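Local coordinates for WbbZ protein (Klebsiella pneumoniae subsp. pneumoniae NTUH-K2044, PDB 6X1L) that is functionally uncharacterised but belongs to the polysaccharide pyruvyl transferase family, and so may add pyruvate to a surface polysaccharide, at residues A[54-66]-A[87-99]. Numbering follows the deposited sequence.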
loop_
_atom_site.group_PDB
_atom_site.type_symbol
_atom_site.label_atom_id
_atom_site.label_comp_id
_atom_site.label_asym_id
_atom_site.label_seq_id
_atom_site.Cartn_x
_atom_site.Cartn_y
_atom_site.Cartn_z
ATOM N N ILE A 54 -15.295 18.044 -8.737
ATOM C CA ILE A 54 -15.045 17.227 -9.918
ATOM C C ILE A 54 -13.537 17.055 -10.026
ATOM O O ILE A 54 -12.786 18.017 -9.799
ATOM C CB ILE A 54 -15.647 17.849 -11.191
ATOM C CG1 ILE A 54 -15.050 19.230 -11.465
ATOM C CG2 ILE A 54 -17.163 17.932 -11.081
ATOM C CD1 ILE A 54 -15.314 19.735 -12.864
ATOM N N PRO A 55 -13.046 15.855 -10.326
ATOM C CA PRO A 55 -11.596 15.664 -10.429
ATOM C C PRO A 55 -11.049 16.330 -11.680
ATOM O O PRO A 55 -11.688 16.333 -12.735
ATOM C CB PRO A 55 -11.439 14.138 -10.485
ATOM C CG PRO A 55 -12.738 13.652 -11.047
ATOM C CD PRO A 55 -13.792 14.602 -10.537
ATOM N N TYR A 56 -9.859 16.911 -11.549
ATOM C CA TYR A 56 -9.212 17.536 -12.693
ATOM C C TYR A 56 -8.951 16.503 -13.778
ATOM O O TYR A 56 -8.363 15.447 -13.521
ATOM C CB TYR A 56 -7.902 18.198 -12.268
ATOM C CG TYR A 56 -7.102 18.748 -13.430
ATOM C CD1 TYR A 56 -7.336 20.028 -13.915
ATOM C CD2 TYR A 56 -6.117 17.983 -14.045
ATOM C CE1 TYR A 56 -6.611 20.532 -14.980
ATOM C CE2 TYR A 56 -5.391 18.476 -15.112
ATOM C CZ TYR A 56 -5.640 19.751 -15.575
ATOM O OH TYR A 56 -4.914 20.245 -16.634
ATOM N N ARG A 57 -9.395 16.807 -14.994
ATOM C CA ARG A 57 -9.148 15.968 -16.160
ATOM C C ARG A 57 -8.397 16.790 -17.195
ATOM O O ARG A 57 -8.893 17.829 -17.647
ATOM C CB ARG A 57 -10.454 15.421 -16.739
ATOM C CG ARG A 57 -11.123 14.379 -15.860
ATOM C CD ARG A 57 -10.172 13.231 -15.555
ATOM N NE ARG A 57 -10.773 12.240 -14.668
ATOM N N ASP A 58 -7.203 16.332 -17.556
ATOM C CA ASP A 58 -6.395 17.031 -18.545
ATOM C C ASP A 58 -7.089 16.995 -19.900
ATOM O O ASP A 58 -7.525 15.936 -20.361
ATOM C CB ASP A 58 -5.009 16.395 -18.636
ATOM C CG ASP A 58 -3.990 17.300 -19.302
ATOM O OD1 ASP A 58 -4.384 18.155 -20.124
ATOM O OD2 ASP A 58 -2.786 17.153 -19.002
ATOM N N GLY A 59 -7.191 18.159 -20.539
ATOM C CA GLY A 59 -7.854 18.284 -21.816
ATOM C C GLY A 59 -9.306 18.701 -21.734
ATOM O O GLY A 59 -9.892 19.042 -22.768
ATOM N N GLU A 60 -9.901 18.683 -20.546
ATOM C CA GLU A 60 -11.272 19.141 -20.393
ATOM C C GLU A 60 -11.311 20.662 -20.288
ATOM O O GLU A 60 -10.377 21.298 -19.791
ATOM C CB GLU A 60 -11.920 18.514 -19.159
ATOM C CG GLU A 60 -13.378 18.128 -19.365
ATOM C CD GLU A 60 -14.068 17.740 -18.073
ATOM O OE1 GLU A 60 -14.243 18.621 -17.204
ATOM O OE2 GLU A 60 -14.428 16.553 -17.922
ATOM N N ARG A 61 -12.404 21.242 -20.770
ATOM C CA ARG A 61 -12.562 22.690 -20.802
ATOM C C ARG A 61 -13.267 23.152 -19.533
ATOM O O ARG A 61 -14.376 22.700 -19.230
ATOM C CB ARG A 61 -13.337 23.117 -22.046
ATOM C CG ARG A 61 -14.496 22.202 -22.395
ATOM C CD ARG A 61 -15.173 22.632 -23.685
ATOM N NE ARG A 61 -15.826 23.931 -23.554
ATOM C CZ ARG A 61 -17.087 24.096 -23.165
ATOM N NH1 ARG A 61 -17.832 23.040 -22.866
ATOM N NH2 ARG A 61 -17.603 25.315 -23.074
ATOM N N TYR A 62 -12.618 24.046 -18.793
ATOM C CA TYR A 62 -13.180 24.619 -17.583
ATOM C C TYR A 62 -13.465 26.102 -17.788
ATOM O O TYR A 62 -12.939 26.742 -18.705
ATOM C CB TYR A 62 -12.238 24.421 -16.392
ATOM C CG TYR A 62 -11.921 22.969 -16.107
ATOM C CD1 TYR A 62 -12.874 22.127 -15.549
ATOM C CD2 TYR A 62 -10.671 22.442 -16.398
ATOM C CE1 TYR A 62 -12.589 20.796 -15.288
ATOM C CE2 TYR A 62 -10.376 21.113 -16.140
ATOM C CZ TYR A 62 -11.339 20.297 -15.586
ATOM O OH TYR A 62 -11.048 18.976 -15.328
ATOM N N SER A 63 -14.312 26.643 -16.917
ATOM C CA SER A 63 -14.757 28.026 -17.029
ATOM C C SER A 63 -13.775 28.946 -16.313
ATOM O O SER A 63 -13.521 28.783 -15.115
ATOM C CB SER A 63 -16.160 28.179 -16.448
ATOM O OG SER A 63 -16.539 29.543 -16.395
ATOM N N SER A 64 -13.235 29.919 -17.046
ATOM C CA SER A 64 -12.335 30.914 -16.477
ATOM C C SER A 64 -13.047 31.909 -15.569
ATOM O O SER A 64 -12.400 32.840 -15.075
ATOM C CB SER A 64 -11.617 31.662 -17.601
ATOM O OG SER A 64 -10.804 32.702 -17.087
ATOM N N GLU A 65 -14.346 31.745 -15.339
ATOM C CA GLU A 65 -15.113 32.651 -14.499
ATOM C C GLU A 65 -15.785 31.973 -13.315
ATOM O O GLU A 65 -15.938 32.608 -12.269
ATOM C CB GLU A 65 -16.184 33.369 -15.333
ATOM C CG GLU A 65 -16.948 34.445 -14.579
ATOM C CD GLU A 65 -18.063 35.052 -15.403
ATOM O OE1 GLU A 65 -18.480 36.190 -15.099
ATOM O OE2 GLU A 65 -18.522 34.390 -16.357
ATOM N N THR A 66 -16.178 30.704 -13.438
ATOM C CA THR A 66 -16.941 30.036 -12.393
ATOM C C THR A 66 -16.294 28.762 -11.857
ATOM O O THR A 66 -16.866 28.134 -10.959
ATOM C CB THR A 66 -18.356 29.711 -12.895
ATOM O OG1 THR A 66 -18.273 28.948 -14.106
ATOM C CG2 THR A 66 -19.135 30.994 -13.160
ATOM N N ASP A 87 4.943 23.492 -12.437
ATOM C CA ASP A 87 4.582 23.440 -13.851
ATOM C C ASP A 87 3.086 23.215 -14.032
ATOM O O ASP A 87 2.480 23.772 -14.954
ATOM C CB ASP A 87 5.380 22.345 -14.559
ATOM C CG ASP A 87 6.855 22.682 -14.680
ATOM O OD1 ASP A 87 7.241 23.815 -14.322
ATOM O OD2 ASP A 87 7.629 21.811 -15.133
ATOM N N PHE A 88 2.475 22.398 -13.171
ATOM C CA PHE A 88 1.040 22.156 -13.282
ATOM C C PHE A 88 0.245 23.439 -13.074
ATOM O O PHE A 88 -0.698 23.725 -13.820
ATOM C CB PHE A 88 0.595 21.095 -12.276
ATOM C CG PHE A 88 -0.870 20.773 -12.352
ATOM C CD1 PHE A 88 -1.339 19.838 -13.261
ATOM C CD2 PHE A 88 -1.782 21.411 -11.525
ATOM C CE1 PHE A 88 -2.686 19.542 -13.342
ATOM C CE2 PHE A 88 -3.133 21.121 -11.602
ATOM C CZ PHE A 88 -3.586 20.186 -12.512
ATOM N N ILE A 89 0.608 24.220 -12.058
ATOM C CA ILE A 89 -0.144 25.431 -11.757
ATOM C C ILE A 89 0.062 26.475 -12.846
ATOM O O ILE A 89 -0.894 27.116 -13.296
ATOM C CB ILE A 89 0.250 25.964 -10.370
ATOM C CG1 ILE A 89 -0.154 24.959 -9.290
ATOM C CG2 ILE A 89 -0.391 27.315 -10.115
ATOM C CD1 ILE A 89 0.168 25.407 -7.883
ATOM N N GLN A 90 1.304 26.645 -13.306
ATOM C CA GLN A 90 1.586 27.688 -14.285
ATOM C C GLN A 90 0.926 27.390 -15.626
ATOM O O GLN A 90 0.479 28.310 -16.322
ATOM C CB GLN A 90 3.094 27.855 -14.455
ATOM C CG GLN A 90 3.479 29.083 -15.258
ATOM C CD GLN A 90 4.973 29.320 -15.283
ATOM O OE1 GLN A 90 5.430 30.463 -15.271
ATOM N NE2 GLN A 90 5.744 28.239 -15.322
ATOM N N ASN A 91 0.851 26.115 -16.006
ATOM C CA ASN A 91 0.240 25.742 -17.274
ATOM C C ASN A 91 -1.282 25.727 -17.224
ATOM O O ASN A 91 -1.918 25.699 -18.281
ATOM C CB ASN A 91 0.749 24.367 -17.721
ATOM C CG ASN A 91 2.239 24.360 -18.008
ATOM O OD1 ASN A 91 2.819 25.383 -18.372
ATOM N ND2 ASN A 91 2.867 23.200 -17.847
ATOM N N ASN A 92 -1.879 25.747 -16.033
ATOM C CA ASN A 92 -3.324 25.637 -15.892
ATOM C C ASN A 92 -3.960 26.828 -15.189
ATOM O O ASN A 92 -5.190 26.865 -15.066
ATOM C CB ASN A 92 -3.680 24.347 -15.137
ATOM C CG ASN A 92 -3.192 23.099 -15.851
ATOM O OD1 ASN A 92 -3.430 22.917 -17.045
ATOM N ND2 ASN A 92 -2.496 22.235 -15.121
ATOM N N ILE A 93 -3.164 27.801 -14.736
ATOM C CA ILE A 93 -3.693 28.936 -13.980
ATOM C C ILE A 93 -4.683 29.746 -14.811
ATOM O O ILE A 93 -5.629 30.329 -14.269
ATOM C CB ILE A 93 -2.527 29.813 -13.471
ATOM C CG1 ILE A 93 -3.040 30.998 -12.648
ATOM C CG2 ILE A 93 -1.663 30.289 -14.629
ATOM C CD1 ILE A 93 -3.053 30.747 -11.159
ATOM N N GLY A 94 -4.496 29.786 -16.133
ATOM C CA GLY A 94 -5.371 30.575 -16.984
ATOM C C GLY A 94 -6.747 29.977 -17.191
ATOM O O GLY A 94 -7.664 30.692 -17.607
ATOM N N LYS A 95 -6.913 28.683 -16.904
ATOM C CA LYS A 95 -8.186 28.011 -17.141
ATOM C C LYS A 95 -9.245 28.337 -16.096
ATOM O O LYS A 95 -10.436 28.167 -16.374
ATOM C CB LYS A 95 -7.992 26.491 -17.170
ATOM C CG LYS A 95 -7.047 25.962 -18.234
ATOM C CD LYS A 95 -6.927 24.446 -18.115
ATOM C CE LYS A 95 -5.928 23.870 -19.104
ATOM N NZ LYS A 95 -5.823 22.389 -18.971
ATOM N N PHE A 96 -8.848 28.782 -14.907
ATOM C CA PHE A 96 -9.763 28.885 -13.781
ATOM C C PHE A 96 -9.900 30.328 -13.307
ATOM O O PHE A 96 -9.069 31.191 -13.605
ATOM C CB PHE A 96 -9.300 27.995 -12.620
ATOM C CG PHE A 96 -9.160 26.543 -12.991
ATOM C CD1 PHE A 96 -7.944 26.038 -13.426
ATOM C CD2 PHE A 96 -10.247 25.687 -12.919
ATOM C CE1 PHE A 96 -7.814 24.702 -13.774
ATOM C CE2 PHE A 96 -10.122 24.351 -13.267
ATOM C CZ PHE A 96 -8.903 23.861 -13.695
ATOM N N HIS A 97 -10.980 30.573 -12.560
ATOM C CA HIS A 97 -11.203 31.889 -11.969
ATOM C C HIS A 97 -10.222 32.155 -10.834
ATOM O O HIS A 97 -9.678 33.261 -10.718
ATOM C CB HIS A 97 -12.646 31.993 -11.474
ATOM C CG HIS A 97 -12.963 33.281 -10.780
ATOM N ND1 HIS A 97 -13.112 33.374 -9.414
ATOM C CD2 HIS A 97 -13.170 34.529 -11.266
ATOM C CE1 HIS A 97 -13.392 34.622 -9.085
ATOM N NE2 HIS A 97 -13.432 35.343 -10.191
ATOM N N LYS A 98 -9.991 31.153 -9.988
ATOM C CA LYS A 98 -9.038 31.229 -8.891
ATOM C C LYS A 98 -8.316 29.895 -8.781
ATOM O O LYS A 98 -8.796 28.866 -9.262
ATOM C CB LYS A 98 -9.716 31.543 -7.549
ATOM C CG LYS A 98 -10.396 32.893 -7.469
ATOM C CD LYS A 98 -9.381 34.014 -7.506
ATOM C CE LYS A 98 -10.054 35.364 -7.335
ATOM N NZ LYS A 98 -9.063 36.463 -7.444
ATOM N N VAL A 99 -7.155 29.923 -8.137
ATOM C CA VAL A 99 -6.432 28.712 -7.771
ATOM C C VAL A 99 -6.252 28.732 -6.262
ATOM O O VAL A 99 -5.591 29.625 -5.716
ATOM C CB VAL A 99 -5.083 28.593 -8.491
ATOM C CG1 VAL A 99 -4.227 27.521 -7.827
ATOM C CG2 VAL A 99 -5.306 28.248 -9.953
#
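Y56, just past strand 53-55, lays one face of its ring against the rim of F88 on helix 84-92. The pair is T-shaped: planes stand at 76°, centroids lie 4.8 Å apart, and F88 CZ sits over the middle of the tyrosine ring. With CG anti to the backbone N (chi1 174°), the Y56 side chain reaches across to the helix and brings its hydroxyl to the end of K95. There K95 NZ, on a chain extended beyond CG, bonds to N92 OD1 of its own segment (3.1 Å), from above the amide carbonyl plane, and gives Y56 OH a weak bond (3.3 Å); N92 thus steadies the ammonium beside the tyrosine. A type II turn from R57 to E60 then reverses the chain and delivers Y62, whose OH receives a nearly straight bond from R57 N (2.7 Å, 172°). That bond fixes the far end of the ring, while Y62 CD2 comes within 3.5 Å of F96 CZ; the rings run side by side, offset so far that they hardly overlap, centroids 5.1 Å apart. F96 CZ also approaches the edge of Y56, and the F96 side chain touches L69 of strand 67-71. Beyond S63, whose OG accepts from E65 N in an ST turn, the backbones meet through CA-H...O contacts, S64 CA to K95 O (3.3 Å) and H97 CA to S64 O (3.5 Å), and H97 CB and CG rest against E65 O. Aromatic contacts at the Y56/Y62 end and close backbone contact at the S64/H97 end thus join the loop after the sheet's edge strand to the helix-to-strand connection of this parallel alpha/beta domain, with one weak hydrogen bond across.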